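Local atomic coordinates of probable dipeptidase (Pseudomonas aeruginosa, PDB entry 3B40), a protein that probably hydrolyses dipeptides as a metal-dependent dipeptidase of the membrane dipeptidase (M19) family, which has a TIM-barrel fold. Residues P110-A116 against G129-M135; L23-I29 against L60-A66; A66-W70 against Q94-Y99. The protein carries 11 engineered substitutions. Residue numbers count along the deposited sequence, not the author numbering.

Contact 1 (P110-A116 against G129-M135); sequences PNQVGIA and GKFAIVM
Starting at Pro110, the carbonyl O lies 2.9 Å from CE of Lys130, whose side chain (m, t, t, p) runs alongside residues 110-112 while its NZ makes a salt bridge with Glu128. Asn111 and Gln112 are still loop; Gln112 O then accepts from Phe131 N at 2.8 Å and opens a parallel ladder. Val113 pairs with Phe131, and its CG1 touches Ile133 CD1 at 3.6 Å. Gly114, opposite Ala132, bonds both ways: its N to Phe131 O (3.0 Å), its O to Ile133 N (2.8 Å). Ile115 (m, t) pairs with Ile133, and its CD1 reaches Met135 CE at 3.8 Å. Ala116 N donates a hydrogen bond to Ile133 O (2.8 Å), and a water links Ala116 O to Met135 N. The strand axes come within 4.7 Å at 29°, and Gly129 (positive phi) ends the intervening helix in a Schellman motif. This is a classic beta-alpha-beta unit: helix 119-127 packs on Ala132, helix 87-108 on Ile115 and Ile133, and strand 62-68 also pairs with 131-138.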
ATOM      1  N   PRO A 110      13.059  20.294  10.759  1.00 24.47           N
ATOM      2  CA  PRO A 110      12.247  21.241   9.965  1.00 24.82           C
ATOM      3  C   PRO A 110      12.828  21.687   8.622  1.00 24.96           C
ATOM      4  O   PRO A 110      12.064  22.038   7.721  1.00 25.28           O
ATOM      5  CB  PRO A 110      12.088  22.449  10.898  1.00 24.97           C
ATOM      6  CG  PRO A 110      13.280  22.347  11.821  1.00 24.63           C
ATOM      7  CD  PRO A 110      13.427  20.881  12.063  1.00 24.37           C
ATOM      8  N   ASN A 111      14.149  21.690   8.486  1.00 24.55           N
ATOM      9  CA  ASN A 111      14.767  22.043   7.212  1.00 25.07           C
ATOM     10  C   ASN A 111      14.807  20.845   6.274  1.00 24.21           C
ATOM     11  O   ASN A 111      15.191  20.970   5.127  1.00 24.62           O
ATOM     12  CB  ASN A 111      16.190  22.576   7.419  1.00 25.34           C
ATOM     13  CG  ASN A 111      16.243  23.732   8.403  1.00 28.27           C
ATOM     14  OD1 ASN A 111      15.452  24.670   8.314  1.00 29.92           O
ATOM     15  ND2 ASN A 111      17.157  23.650   9.371  1.00 30.08           N
ATOM     16  N   GLN A 112      14.426  19.671   6.766  1.00 23.29           N
ATOM     17  CA  GLN A 112      14.608  18.444   5.974  1.00 22.35           C
ATOM     18  C   GLN A 112      13.302  17.735   5.594  1.00 21.62           C
ATOM     19  O   GLN A 112      13.276  16.963   4.620  1.00 21.96           O
ATOM     20  CB  GLN A 112      15.526  17.464   6.712  1.00 22.71           C
ATOM     21  CG  GLN A 112      16.992  17.872   6.806  1.00 24.80           C
ATOM     22  CD  GLN A 112      17.889  16.693   7.122  1.00 28.84           C
ATOM     23  OE1 GLN A 112      18.215  15.875   6.243  1.00 31.51           O
ATOM     24  NE2 GLN A 112      18.292  16.583   8.379  1.00 30.07           N
ATOM     25  N   VAL A 113      12.247  17.967   6.377  1.00 20.43           N
ATOM     26  CA  VAL A 113      10.959  17.260   6.242  1.00 19.76           C
ATOM     27  C   VAL A 113       9.779  18.187   6.465  1.00 18.93           C
ATOM     28  O   VAL A 113       9.819  19.030   7.352  1.00 18.70           O
ATOM     29  CB  VAL A 113      10.796  16.152   7.321  1.00 20.09           C
ATOM     30  CG1 VAL A 113       9.737  15.157   6.896  1.00 20.04           C
ATOM     31  CG2 VAL A 113      12.118  15.443   7.607  1.00 20.21           C
ATOM     32  N   GLY A 114       8.717  18.012   5.674  1.00 18.13           N
ATOM     33  CA  GLY A 114       7.413  18.593   6.007  1.00 17.05           C
ATOM     34  C   GLY A 114       6.240  17.649   5.706  1.00 16.48           C
ATOM     35  O   GLY A 114       6.391  16.661   5.002  1.00 15.39           O
ATOM     36  N   ILE A 115       5.053  18.001   6.189  1.00 15.92           N
ATOM     37  CA  ILE A 115       3.837  17.284   5.801  1.00 16.06           C
ATOM     38  C   ILE A 115       3.069  18.130   4.786  1.00 15.64           C
ATOM     39  O   ILE A 115       2.844  19.317   5.009  1.00 15.88           O
ATOM     40  CB  ILE A 115       2.962  16.917   7.030  1.00 15.81           C
ATOM     41  CG1 ILE A 115       3.746  16.004   7.975  1.00 17.87           C
ATOM     42  CG2 ILE A 115       1.672  16.183   6.597  1.00 16.14           C
ATOM     43  CD1 ILE A 115       3.080  15.811   9.378  1.00 17.41           C
ATOM     44  N   ALA A 116       2.715  17.521   3.658  1.00 14.69           N
ATOM     45  CA  ALA A 116       1.898  18.148   2.616  1.00 14.38           C
ATOM     46  C   ALA A 116       0.397  17.951   2.862  1.00 15.10           C
ATOM     47  O   ALA A 116      -0.078  16.813   2.989  1.00 14.99           O
ATOM     48  CB  ALA A 116       2.275  17.564   1.276  1.00 14.43           C
ATOM     49  N   GLY A 129      13.377  21.623  -0.969  1.00 25.53           N
ATOM     50  CA  GLY A 129      14.281  20.517  -0.663  1.00 25.46           C
ATOM     51  C   GLY A 129      13.933  19.744   0.604  1.00 24.99           C
ATOM     52  O   GLY A 129      14.808  19.127   1.240  1.00 25.33           O
ATOM     53  N   LYS A 130      12.666  19.787   0.992  1.00 23.08           N
ATOM     54  CA  LYS A 130      12.212  19.031   2.155  1.00 22.19           C
ATOM     55  C   LYS A 130      11.456  17.784   1.677  1.00 21.39           C
ATOM     56  O   LYS A 130      10.631  17.875   0.779  1.00 21.73           O
ATOM     57  CB  LYS A 130      11.269  19.876   3.025  1.00 21.83           C
ATOM     58  CG  LYS A 130      11.856  21.154   3.628  1.00 21.57           C
ATOM     59  CD  LYS A 130      10.742  21.936   4.296  1.00 23.41           C
ATOM     60  CE  LYS A 130      11.247  23.092   5.136  1.00 26.50           C
ATOM     61  NZ  LYS A 130      11.637  24.207   4.291  1.00 25.79           N
ATOM     62  N   PHE A 131      11.747  16.634   2.270  1.00 20.30           N
ATOM     63  CA  PHE A 131      10.992  15.417   1.997  1.00 18.26           C
ATOM     64  C   PHE A 131       9.533  15.670   2.372  1.00 17.54           C
ATOM     65  O   PHE A 131       9.227  16.098   3.487  1.00 16.20           O
ATOM     66  CB  PHE A 131      11.540  14.259   2.819  1.00 18.24           C
ATOM     67  CG  PHE A 131      10.877  12.931   2.539  1.00 17.09           C
ATOM     68  CD1 PHE A 131      11.223  12.186   1.411  1.00 17.73           C
ATOM     69  CD2 PHE A 131       9.931  12.406   3.425  1.00 18.11           C
ATOM     70  CE1 PHE A 131      10.637  10.934   1.172  1.00 16.79           C
ATOM     71  CE2 PHE A 131       9.331  11.155   3.184  1.00 15.31           C
ATOM     72  CZ  PHE A 131       9.681  10.436   2.051  1.00 16.41           C
ATOM     73  N   ALA A 132       8.641  15.390   1.432  1.00 16.52           N
ATOM     74  CA  ALA A 132       7.214  15.677   1.616  1.00 16.66           C
ATOM     75  C   ALA A 132       6.421  14.438   2.031  1.00 16.92           C
ATOM     76  O   ALA A 132       6.205  13.493   1.248  1.00 16.94           O
ATOM     77  CB  ALA A 132       6.632  16.302   0.371  1.00 15.72           C
ATOM     78  N   ILE A 133       6.021  14.430   3.290  1.00 17.43           N
ATOM     79  CA  ILE A 133       5.153  13.370   3.806  1.00 17.24           C
ATOM     80  C   ILE A 133       3.714  13.664   3.443  1.00 17.18           C
ATOM     81  O   ILE A 133       3.221  14.776   3.681  1.00 17.09           O
ATOM     82  CB  ILE A 133       5.265  13.266   5.335  1.00 17.81           C
ATOM     83  CG1 ILE A 133       6.641  12.721   5.732  1.00 18.16           C
ATOM     84  CG2 ILE A 133       4.114  12.399   5.930  1.00 17.53           C
ATOM     85  CD1 ILE A 133       6.934  12.852   7.228  1.00 17.86           C
ATOM     86  N   VAL A 134       3.038  12.674   2.864  1.00 16.36           N
ATOM     87  CA  VAL A 134       1.598  12.729   2.718  1.00 17.43           C
ATOM     88  C   VAL A 134       1.050  11.788   3.797  1.00 16.83           C
ATOM     89  O   VAL A 134       1.401  10.605   3.832  1.00 17.12           O
ATOM     90  CB  VAL A 134       1.137  12.306   1.301  1.00 17.53           C
ATOM     91  CG1 VAL A 134      -0.395  12.135   1.264  1.00 19.24           C
ATOM     92  CG2 VAL A 134       1.608  13.337   0.266  1.00 17.40           C
ATOM     93  N   MET A 135       0.280  12.346   4.730  1.00 16.77           N
ATOM     94  CA  MET A 135      -0.186  11.588   5.878  1.00 14.69           C
ATOM     95  C   MET A 135      -1.390  10.830   5.387  1.00 15.64           C
ATOM     96  O   MET A 135      -2.380  11.435   4.988  1.00 14.65           O
ATOM     97  CB  MET A 135      -0.644  12.493   7.018  1.00 14.68           C
ATOM     98  CG  MET A 135      -1.078  11.710   8.280  1.00 14.48           C
ATOM     99  SD  MET A 135      -1.454  12.743   9.768  1.00 10.06           S
ATOM    100  CE  MET A 135       0.195  13.408  10.072  1.00 17.73           C
TER
HETATM  101  O   HOH W   1      -1.105  14.892   4.561  1.00 13.75           O

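Contact 2 (L23-I29 against L60-A66); sequences LSFDSRI and LSGAALA
The first strand turns a corner at Ser27, so the parallel ladder breaks into a regular part and a looser one. An Asx turn shapes the corner: Asp26 OD1 accepts from Arg28 N at 3.0 Å, while its OD2 bonds to Ser358. Before the corner Phe25 pairs with Gly62 and Asp26 with Ala63; Asp26 N donates to Gly62 O (3.3 Å), and Ala64 N to Asp26 O (2.9 Å). Beyond it only a weak bond remains, Ile29 N to Ala64 O at 3.3 Å. At the start two serines exchange bonds, Ser24 N to Ser61 OG and Ser61 N to Ser24 OG, both 3.1 Å; with Ser24 p and Ser61 m, each hydroxyl reaches the other's backbone N. Phe25 (t) lays CZ 3.7 Å from Ala64 CB, while on the other face Ile29 CD1 packs 3.7 Å from Ala63 CB. These are neighbouring parallel strands of a TIM-barrel-like fold, joined through helix 52-58. Strand 131-138 flanks 62-68, strand 354-357 touches Asp26 to Arg28, and Phe122 of helix 119-127 meets the Phe25 ring.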
ATOM      1  N   LEU A  23       9.627  15.344  -9.819  1.00 15.50           N
ATOM      2  CA  LEU A  23       9.132  14.908  -8.522  1.00 15.90           C
ATOM      3  C   LEU A  23       8.874  13.423  -8.588  1.00 15.71           C
ATOM      4  O   LEU A  23       8.427  12.908  -9.627  1.00 15.10           O
ATOM      5  CB  LEU A  23       7.782  15.551  -8.181  1.00 15.78           C
ATOM      6  CG  LEU A  23       7.637  17.057  -8.173  1.00 18.10           C
ATOM      7  CD1 LEU A  23       6.241  17.466  -7.685  1.00 21.72           C
ATOM      8  CD2 LEU A  23       8.734  17.661  -7.292  1.00 21.41           C
ATOM      9  N   SER A  24       9.099  12.764  -7.456  1.00 14.55           N
ATOM     10  CA  SER A  24       8.860  11.344  -7.341  1.00 13.86           C
ATOM     11  C   SER A  24       8.066  11.129  -6.036  1.00 13.69           C
ATOM     12  O   SER A  24       8.275  11.821  -5.050  1.00 13.07           O
ATOM     13  CB  SER A  24      10.173  10.583  -7.326  1.00 14.15           C
ATOM     14  OG  SER A  24      11.085  11.203  -6.463  1.00 15.77           O
ATOM     15  N   PHE A  25       7.121  10.202  -6.063  1.00 13.03           N
ATOM     16  CA  PHE A  25       6.191  10.029  -4.964  1.00 12.37           C
ATOM     17  C   PHE A  25       5.871   8.559  -4.876  1.00 12.75           C
ATOM     18  O   PHE A  25       5.590   7.930  -5.884  1.00 13.35           O
ATOM     19  CB  PHE A  25       4.917  10.846  -5.178  1.00 11.58           C
ATOM     20  CG  PHE A  25       3.844  10.579  -4.149  1.00 12.94           C
ATOM     21  CD1 PHE A  25       4.031  10.934  -2.813  1.00 11.26           C
ATOM     22  CD2 PHE A  25       2.667   9.924  -4.510  1.00 12.05           C
ATOM     23  CE1 PHE A  25       3.032  10.683  -1.852  1.00 15.46           C
ATOM     24  CE2 PHE A  25       1.654   9.681  -3.546  1.00 11.79           C
ATOM     25  CZ  PHE A  25       1.847  10.056  -2.231  1.00 12.65           C
ATOM     26  N   ASP A  26       5.951   8.019  -3.658  1.00 12.73           N
ATOM     27  CA  ASP A  26       5.671   6.602  -3.399  1.00 12.55           C
ATOM     28  C   ASP A  26       4.437   6.549  -2.494  1.00 12.17           C
ATOM     29  O   ASP A  26       4.486   6.988  -1.348  1.00 11.19           O
ATOM     30  CB  ASP A  26       6.896   5.974  -2.732  1.00 11.38           C
ATOM     31  CG  ASP A  26       6.720   4.481  -2.410  1.00 13.62           C
ATOM     32  OD1 ASP A  26       5.575   3.980  -2.303  1.00 15.93           O
ATOM     33  OD2 ASP A  26       7.750   3.807  -2.238  1.00 11.94           O
ATOM     34  N   SER A  27       3.330   6.024  -3.021  1.00 12.97           N
ATOM     35  CA  SER A  27       2.048   6.099  -2.339  1.00 13.74           C
ATOM     36  C   SER A  27       1.892   5.100  -1.218  1.00 14.20           C
ATOM     37  O   SER A  27       0.816   5.006  -0.632  1.00 14.00           O
ATOM     38  CB  SER A  27       0.870   5.983  -3.340  1.00 14.72           C
ATOM     39  OG  SER A  27       1.019   4.822  -4.137  1.00 13.59           O
ATOM     40  N   ARG A  28       2.940   4.327  -0.909  1.00 14.23           N
ATOM     41  CA  ARG A  28       2.811   3.328   0.160  1.00 13.24           C
ATOM     42  C   ARG A  28       4.137   2.871   0.797  1.00 12.83           C
ATOM     43  O   ARG A  28       4.828   1.997   0.286  1.00 12.84           O
ATOM     44  CB  ARG A  28       1.961   2.134  -0.317  1.00 14.12           C
ATOM     45  CG  ARG A  28       1.846   0.999   0.687  1.00 14.38           C
ATOM     46  CD  ARG A  28       0.804   1.308   1.738  1.00 17.41           C
ATOM     47  NE  ARG A  28       0.626   0.148   2.620  1.00 17.67           N
ATOM     48  CZ  ARG A  28       0.651   0.206   3.952  1.00 18.12           C
ATOM     49  NH1 ARG A  28       0.840   1.382   4.581  1.00 13.47           N
ATOM     50  NH2 ARG A  28       0.490  -0.920   4.637  1.00 16.08           N
ATOM     51  N   ILE A  29       4.476   3.514   1.904  1.00 13.03           N
ATOM     52  CA  ILE A  29       5.552   3.108   2.791  1.00 13.86           C
ATOM     53  C   ILE A  29       5.024   3.054   4.224  1.00 14.24           C
ATOM     54  O   ILE A  29       4.281   3.933   4.683  1.00 13.53           O
ATOM     55  CB  ILE A  29       6.802   4.050   2.703  1.00 13.52           C
ATOM     56  CG1 ILE A  29       7.269   4.161   1.252  1.00 12.84           C
ATOM     57  CG2 ILE A  29       7.961   3.565   3.672  1.00 13.63           C
ATOM     58  CD1 ILE A  29       8.448   5.113   1.017  1.00 14.58           C
ATOM     59  N   LEU A  60      14.052  10.769  -3.958  1.00 17.03           N
ATOM     60  CA  LEU A  60      12.614  10.618  -3.686  1.00 14.75           C
ATOM     61  C   LEU A  60      12.118  11.893  -3.058  1.00 14.16           C
ATOM     62  O   LEU A  60      12.644  12.287  -2.020  1.00 13.81           O
ATOM     63  CB  LEU A  60      12.388   9.470  -2.691  1.00 14.65           C
ATOM     64  CG  LEU A  60      10.906   9.131  -2.437  1.00 14.94           C
ATOM     65  CD1 LEU A  60      10.146   8.779  -3.713  1.00 12.07           C
ATOM     66  CD2 LEU A  60      10.753   8.018  -1.394  1.00 14.10           C
ATOM     67  N   SER A  61      11.119  12.531  -3.665  1.00 13.11           N
ATOM     68  CA  SER A  61      10.607  13.807  -3.153  1.00 13.32           C
ATOM     69  C   SER A  61       9.706  13.624  -1.935  1.00 13.22           C
ATOM     70  O   SER A  61       9.649  14.489  -1.054  1.00 12.01           O
ATOM     71  CB  SER A  61       9.837  14.572  -4.236  1.00 12.74           C
ATOM     72  OG  SER A  61      10.591  14.593  -5.448  1.00 15.39           O
ATOM     73  N   GLY A  62       8.952  12.531  -1.924  1.00 11.96           N
ATOM     74  CA  GLY A  62       8.030  12.330  -0.810  1.00 13.10           C
ATOM     75  C   GLY A  62       7.318  11.000  -0.892  1.00 12.40           C
ATOM     76  O   GLY A  62       7.563  10.219  -1.810  1.00 12.65           O
ATOM     77  N   ALA A  63       6.471  10.721   0.100  1.00 12.96           N
ATOM     78  CA  ALA A  63       5.801   9.415   0.206  1.00 12.40           C
ATOM     79  C   ALA A  63       4.569   9.519   1.079  1.00 12.82           C
ATOM     80  O   ALA A  63       4.502  10.387   1.958  1.00 13.18           O
ATOM     81  CB  ALA A  63       6.743   8.382   0.809  1.00 13.41           C
ATOM     82  N   ALA A  64       3.603   8.619   0.858  1.00 12.68           N
ATOM     83  CA  ALA A  64       2.421   8.572   1.723  1.00 13.12           C
ATOM     84  C   ALA A  64       2.734   7.590   2.847  1.00 13.23           C
ATOM     85  O   ALA A  64       2.996   6.415   2.601  1.00 13.93           O
ATOM     86  CB  ALA A  64       1.163   8.179   0.937  1.00 11.95           C
ATOM     87  N   LEU A  65       2.765   8.114   4.075  1.00 14.28           N
ATOM     88  CA  LEU A  65       3.007   7.320   5.276  1.00 14.50           C
ATOM     89  C   LEU A  65       1.728   7.234   6.095  1.00 14.27           C
ATOM     90  O   LEU A  65       1.173   8.254   6.528  1.00 13.87           O
ATOM     91  CB  LEU A  65       4.114   7.954   6.121  1.00 13.23           C
ATOM     92  CG  LEU A  65       5.382   8.312   5.311  1.00 17.29           C
ATOM     93  CD1 LEU A  65       6.374   9.021   6.218  1.00 15.63           C
ATOM     94  CD2 LEU A  65       6.038   7.095   4.692  1.00 15.44           C
ATOM     95  N   ALA A  66       1.307   6.010   6.348  1.00 14.42           N
ATOM     96  CA  ALA A  66      -0.025   5.758   6.845  1.00 14.92           C
ATOM     97  C   ALA A  66      -0.068   5.708   8.368  1.00 15.15           C
ATOM     98  O   ALA A  66       0.770   5.064   9.001  1.00 15.21           O
ATOM     99  CB  ALA A  66      -0.555   4.451   6.269  1.00 13.89           C
TER
HETATM  100  O   HOH W   2      -0.109   5.184   2.112  1.00 22.79           O

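Contact 3 (A66-W70 against Q94-Y99); sequences AIFGW and QQEIRY
Helix 94-99 runs roughly antiparallel to strand 66-68, at 152° between their directions and 6.6 Å between axes at closest approach. Ile67 CA lies 5.1 Å from Gln95 CA, and Gly69 CA the same distance from Gln94 CA. Polar side chains of the helix read the backbone as it leaves the strand. Gln94 (m, t) points toward it and takes Trp70 N on OE1 at 2.9 Å; its NE2 returns a weak bond of 3.3 Å to Trp70 O, so one amide spans both polar backbone atoms of Trp70. The glycine backbone comes close to the same amide, Gly69 CA lying 3.3 Å from Gln94 OE1. One turn on, Arg98 stretches out (m, t, t) so that NH2 donates a hydrogen bond to Phe68 O at 3.1 Å, with its NE committed to Val31 O. A water takes a bond from Gln95 NE2 at 2.9 Å and a weak one from Gly69 N at 3.4 Å. The apolar part centres on Ile67 (m, m): CG2 lies 3.5 Å from Gln95 CB, and CD1 is 3.6 Å from Tyr99 N and 4.0 Å from Tyr99 CB. The contact is characteristic of an alpha/beta barrel, with a helix packed beside the C-terminal end of a parallel strand. Around it, strand 131-138 touches Ile67 and Tyr99, Trp153 of helix 148-155 packs on Ile67 and Gln95, and Tyr165 meets the Phe68 and Trp70 rings edge-to-face.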
ATOM      1  N   ALA A  66       1.307   6.010   6.348  1.00 14.42           N
ATOM      2  CA  ALA A  66      -0.025   5.758   6.845  1.00 14.92           C
ATOM      3  C   ALA A  66      -0.068   5.708   8.368  1.00 15.15           C
ATOM      4  O   ALA A  66       0.770   5.064   9.001  1.00 15.21           O
ATOM      5  CB  ALA A  66      -0.555   4.451   6.269  1.00 13.89           C
ATOM      6  N   ILE A  67      -1.079   6.377   8.912  1.00 15.35           N
ATOM      7  CA  ILE A  67      -1.575   6.144  10.247  1.00 16.00           C
ATOM      8  C   ILE A  67      -2.304   4.808  10.185  1.00 16.59           C
ATOM      9  O   ILE A  67      -3.387   4.697   9.571  1.00 14.71           O
ATOM     10  CB  ILE A  67      -2.599   7.246  10.655  1.00 15.92           C
ATOM     11  CG1 ILE A  67      -1.990   8.669  10.574  1.00 16.67           C
ATOM     12  CG2 ILE A  67      -3.235   6.913  12.013  1.00 17.96           C
ATOM     13  CD1 ILE A  67      -0.654   8.946  11.300  1.00 18.48           C
ATOM     14  N   PHE A  68      -1.712   3.803  10.814  1.00 16.24           N
ATOM     15  CA  PHE A  68      -2.188   2.418  10.683  1.00 17.68           C
ATOM     16  C   PHE A  68      -2.310   1.778  12.062  1.00 18.42           C
ATOM     17  O   PHE A  68      -1.443   1.982  12.931  1.00 18.98           O
ATOM     18  CB  PHE A  68      -1.186   1.617   9.834  1.00 17.28           C
ATOM     19  CG  PHE A  68      -1.520   0.148   9.694  1.00 19.02           C
ATOM     20  CD1 PHE A  68      -2.400  -0.277   8.715  1.00 17.90           C
ATOM     21  CD2 PHE A  68      -0.908  -0.816  10.516  1.00 18.34           C
ATOM     22  CE1 PHE A  68      -2.715  -1.640   8.570  1.00 19.07           C
ATOM     23  CE2 PHE A  68      -1.223  -2.185  10.378  1.00 18.28           C
ATOM     24  CZ  PHE A  68      -2.130  -2.583   9.400  1.00 18.88           C
ATOM     25  N   GLY A  69      -3.402   1.044  12.270  1.00 19.37           N
ATOM     26  CA  GLY A  69      -3.488   0.071  13.353  1.00 21.06           C
ATOM     27  C   GLY A  69      -4.289  -1.130  12.862  1.00 22.07           C
ATOM     28  O   GLY A  69      -5.066  -1.014  11.909  1.00 21.62           O
ATOM     29  N   TRP A  70      -4.090  -2.284  13.501  1.00 22.90           N
ATOM     30  CA  TRP A  70      -4.865  -3.490  13.205  1.00 23.68           C
ATOM     31  C   TRP A  70      -4.810  -4.456  14.394  1.00 24.71           C
ATOM     32  O   TRP A  70      -4.116  -4.155  15.373  1.00 24.98           O
ATOM     33  CB  TRP A  70      -4.338  -4.134  11.908  1.00 23.82           C
ATOM     34  CG  TRP A  70      -3.165  -5.000  12.090  1.00 21.55           C
ATOM     35  CD1 TRP A  70      -2.042  -4.734  12.824  1.00 23.18           C
ATOM     36  CD2 TRP A  70      -2.980  -6.283  11.511  1.00 22.26           C
ATOM     37  NE1 TRP A  70      -1.156  -5.788  12.730  1.00 21.57           N
ATOM     38  CE2 TRP A  70      -1.715  -6.755  11.932  1.00 22.26           C
ATOM     39  CE3 TRP A  70      -3.761  -7.088  10.655  1.00 22.73           C
ATOM     40  CZ2 TRP A  70      -1.215  -8.015  11.540  1.00 24.02           C
ATOM     41  CZ3 TRP A  70      -3.264  -8.341  10.272  1.00 22.10           C
ATOM     42  CH2 TRP A  70      -1.996  -8.778  10.701  1.00 22.55           C
ATOM     43  N   GLN A  94      -1.448   2.085  18.250  1.00 21.17           N
ATOM     44  CA  GLN A  94      -0.580   1.954  17.064  1.00 20.60           C
ATOM     45  C   GLN A  94      -0.730   3.197  16.150  1.00 20.28           C
ATOM     46  O   GLN A  94       0.272   3.718  15.642  1.00 20.00           O
ATOM     47  CB  GLN A  94      -0.890   0.669  16.278  1.00 20.58           C
ATOM     48  CG  GLN A  94      -0.673  -0.658  17.036  1.00 21.84           C
ATOM     49  CD  GLN A  94      -1.468  -1.858  16.471  1.00 21.78           C
ATOM     50  OE1 GLN A  94      -1.755  -1.945  15.270  1.00 21.72           O
ATOM     51  NE2 GLN A  94      -1.821  -2.797  17.359  1.00 23.20           N
ATOM     52  N   GLN A  95      -1.968   3.685  15.974  1.00 19.13           N
ATOM     53  CA  GLN A  95      -2.228   4.893  15.160  1.00 18.67           C
ATOM     54  C   GLN A  95      -1.617   6.117  15.818  1.00 18.96           C
ATOM     55  O   GLN A  95      -0.992   6.939  15.149  1.00 18.23           O
ATOM     56  CB  GLN A  95      -3.718   5.176  14.983  1.00 17.81           C
ATOM     57  CG  GLN A  95      -4.556   4.140  14.251  1.00 17.10           C
ATOM     58  CD  GLN A  95      -5.986   4.631  14.113  1.00 19.35           C
ATOM     59  OE1 GLN A  95      -6.658   4.922  15.119  1.00 20.56           O
ATOM     60  NE2 GLN A  95      -6.465   4.725  12.879  1.00 16.97           N
ATOM     61  N   GLU A  96      -1.809   6.245  17.127  1.00 18.44           N
ATOM     62  CA  GLU A  96      -1.298   7.417  17.828  1.00 18.96           C
ATOM     63  C   GLU A  96       0.245   7.479  17.797  1.00 18.12           C
ATOM     64  O   GLU A  96       0.805   8.541  17.633  1.00 17.59           O
ATOM     65  CB  GLU A  96      -1.816   7.470  19.256  1.00 19.96           C
ATOM     66  CG  GLU A  96      -3.314   7.799  19.369  1.00 23.14           C
ATOM     67  CD  GLU A  96      -3.678   9.216  18.885  1.00 27.82           C
ATOM     68  OE1 GLU A  96      -2.935  10.184  19.172  1.00 30.53           O
ATOM     69  OE2 GLU A  96      -4.728   9.358  18.226  1.00 29.33           O
ATOM     70  N   ILE A  97       0.901   6.333  17.982  1.00 17.70           N
ATOM     71  CA  ILE A  97       2.343   6.221  17.863  1.00 17.81           C
ATOM     72  C   ILE A  97       2.806   6.716  16.502  1.00 18.00           C
ATOM     73  O   ILE A  97       3.727   7.539  16.420  1.00 17.51           O
ATOM     74  CB  ILE A  97       2.829   4.771  18.160  1.00 18.34           C
ATOM     75  CG1 ILE A  97       2.608   4.470  19.662  1.00 18.53           C
ATOM     76  CG2 ILE A  97       4.326   4.586  17.755  1.00 18.12           C
ATOM     77  CD1 ILE A  97       2.916   3.087  20.070  1.00 22.02           C
ATOM     78  N   ARG A  98       2.154   6.244  15.438  1.00 18.24           N
ATOM     79  CA  ARG A  98       2.552   6.626  14.070  1.00 18.30           C
ATOM     80  C   ARG A  98       2.383   8.125  13.813  1.00 19.23           C
ATOM     81  O   ARG A  98       3.255   8.769  13.198  1.00 18.49           O
ATOM     82  CB  ARG A  98       1.872   5.729  13.035  1.00 18.12           C
ATOM     83  CG  ARG A  98       2.539   4.352  12.997  1.00 16.60           C
ATOM     84  CD  ARG A  98       1.823   3.358  12.123  1.00 15.96           C
ATOM     85  NE  ARG A  98       2.702   2.240  11.813  1.00 14.98           N
ATOM     86  CZ  ARG A  98       2.481   0.982  12.193  1.00 19.37           C
ATOM     87  NH1 ARG A  98       3.360   0.043  11.872  1.00 16.49           N
ATOM     88  NH2 ARG A  98       1.389   0.667  12.904  1.00 17.55           N
ATOM     89  N   TYR A  99       1.305   8.694  14.354  1.00 19.49           N
ATOM     90  CA  TYR A  99       1.093  10.147  14.309  1.00 20.13           C
ATOM     91  C   TYR A  99       2.200  10.935  15.019  1.00 19.92           C
ATOM     92  O   TYR A  99       2.661  11.963  14.528  1.00 20.35           O
ATOM     93  CB  TYR A  99      -0.273  10.511  14.924  1.00 21.53           C
ATOM     94  CG  TYR A  99      -0.592  11.984  14.801  1.00 22.41           C
ATOM     95  CD1 TYR A  99      -1.049  12.513  13.596  1.00 23.50           C
ATOM     96  CD2 TYR A  99      -0.432  12.848  15.882  1.00 23.32           C
ATOM     97  CE1 TYR A  99      -1.349  13.868  13.473  1.00 24.73           C
ATOM     98  CE2 TYR A  99      -0.720  14.224  15.759  1.00 24.45           C
ATOM     99  CZ  TYR A  99      -1.170  14.708  14.552  1.00 23.95           C
ATOM    100  OH  TYR A  99      -1.464  16.038  14.407  1.00 27.36           O
TER
HETATM  101  O   HOH W   3      -5.802   2.904  10.676  1.00 18.29           O

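How the contacts relate
From the N terminus, contact 2 comes first: it closes a loop of 30 residues that includes helix 52-58 and brings strand 62-68 beside strand 25-29. Contact 3 picks up the same strand at the shared Ala66 and closes the next loop, laying helix 87-108 along the strand's end. That helix leads on to strand 113-115, where contact 1 closes the shortest loop, through helix 119-127. The three follow in series; none encloses or crosses another. Strand 131-138 ties them together: Ala132 N lies 2.8 Å from Ser61 O, probably a hydrogen bond joining contacts 1 and 2, and Met135 CE packs 3.8 Å from Tyr99 CE1 of contact 3.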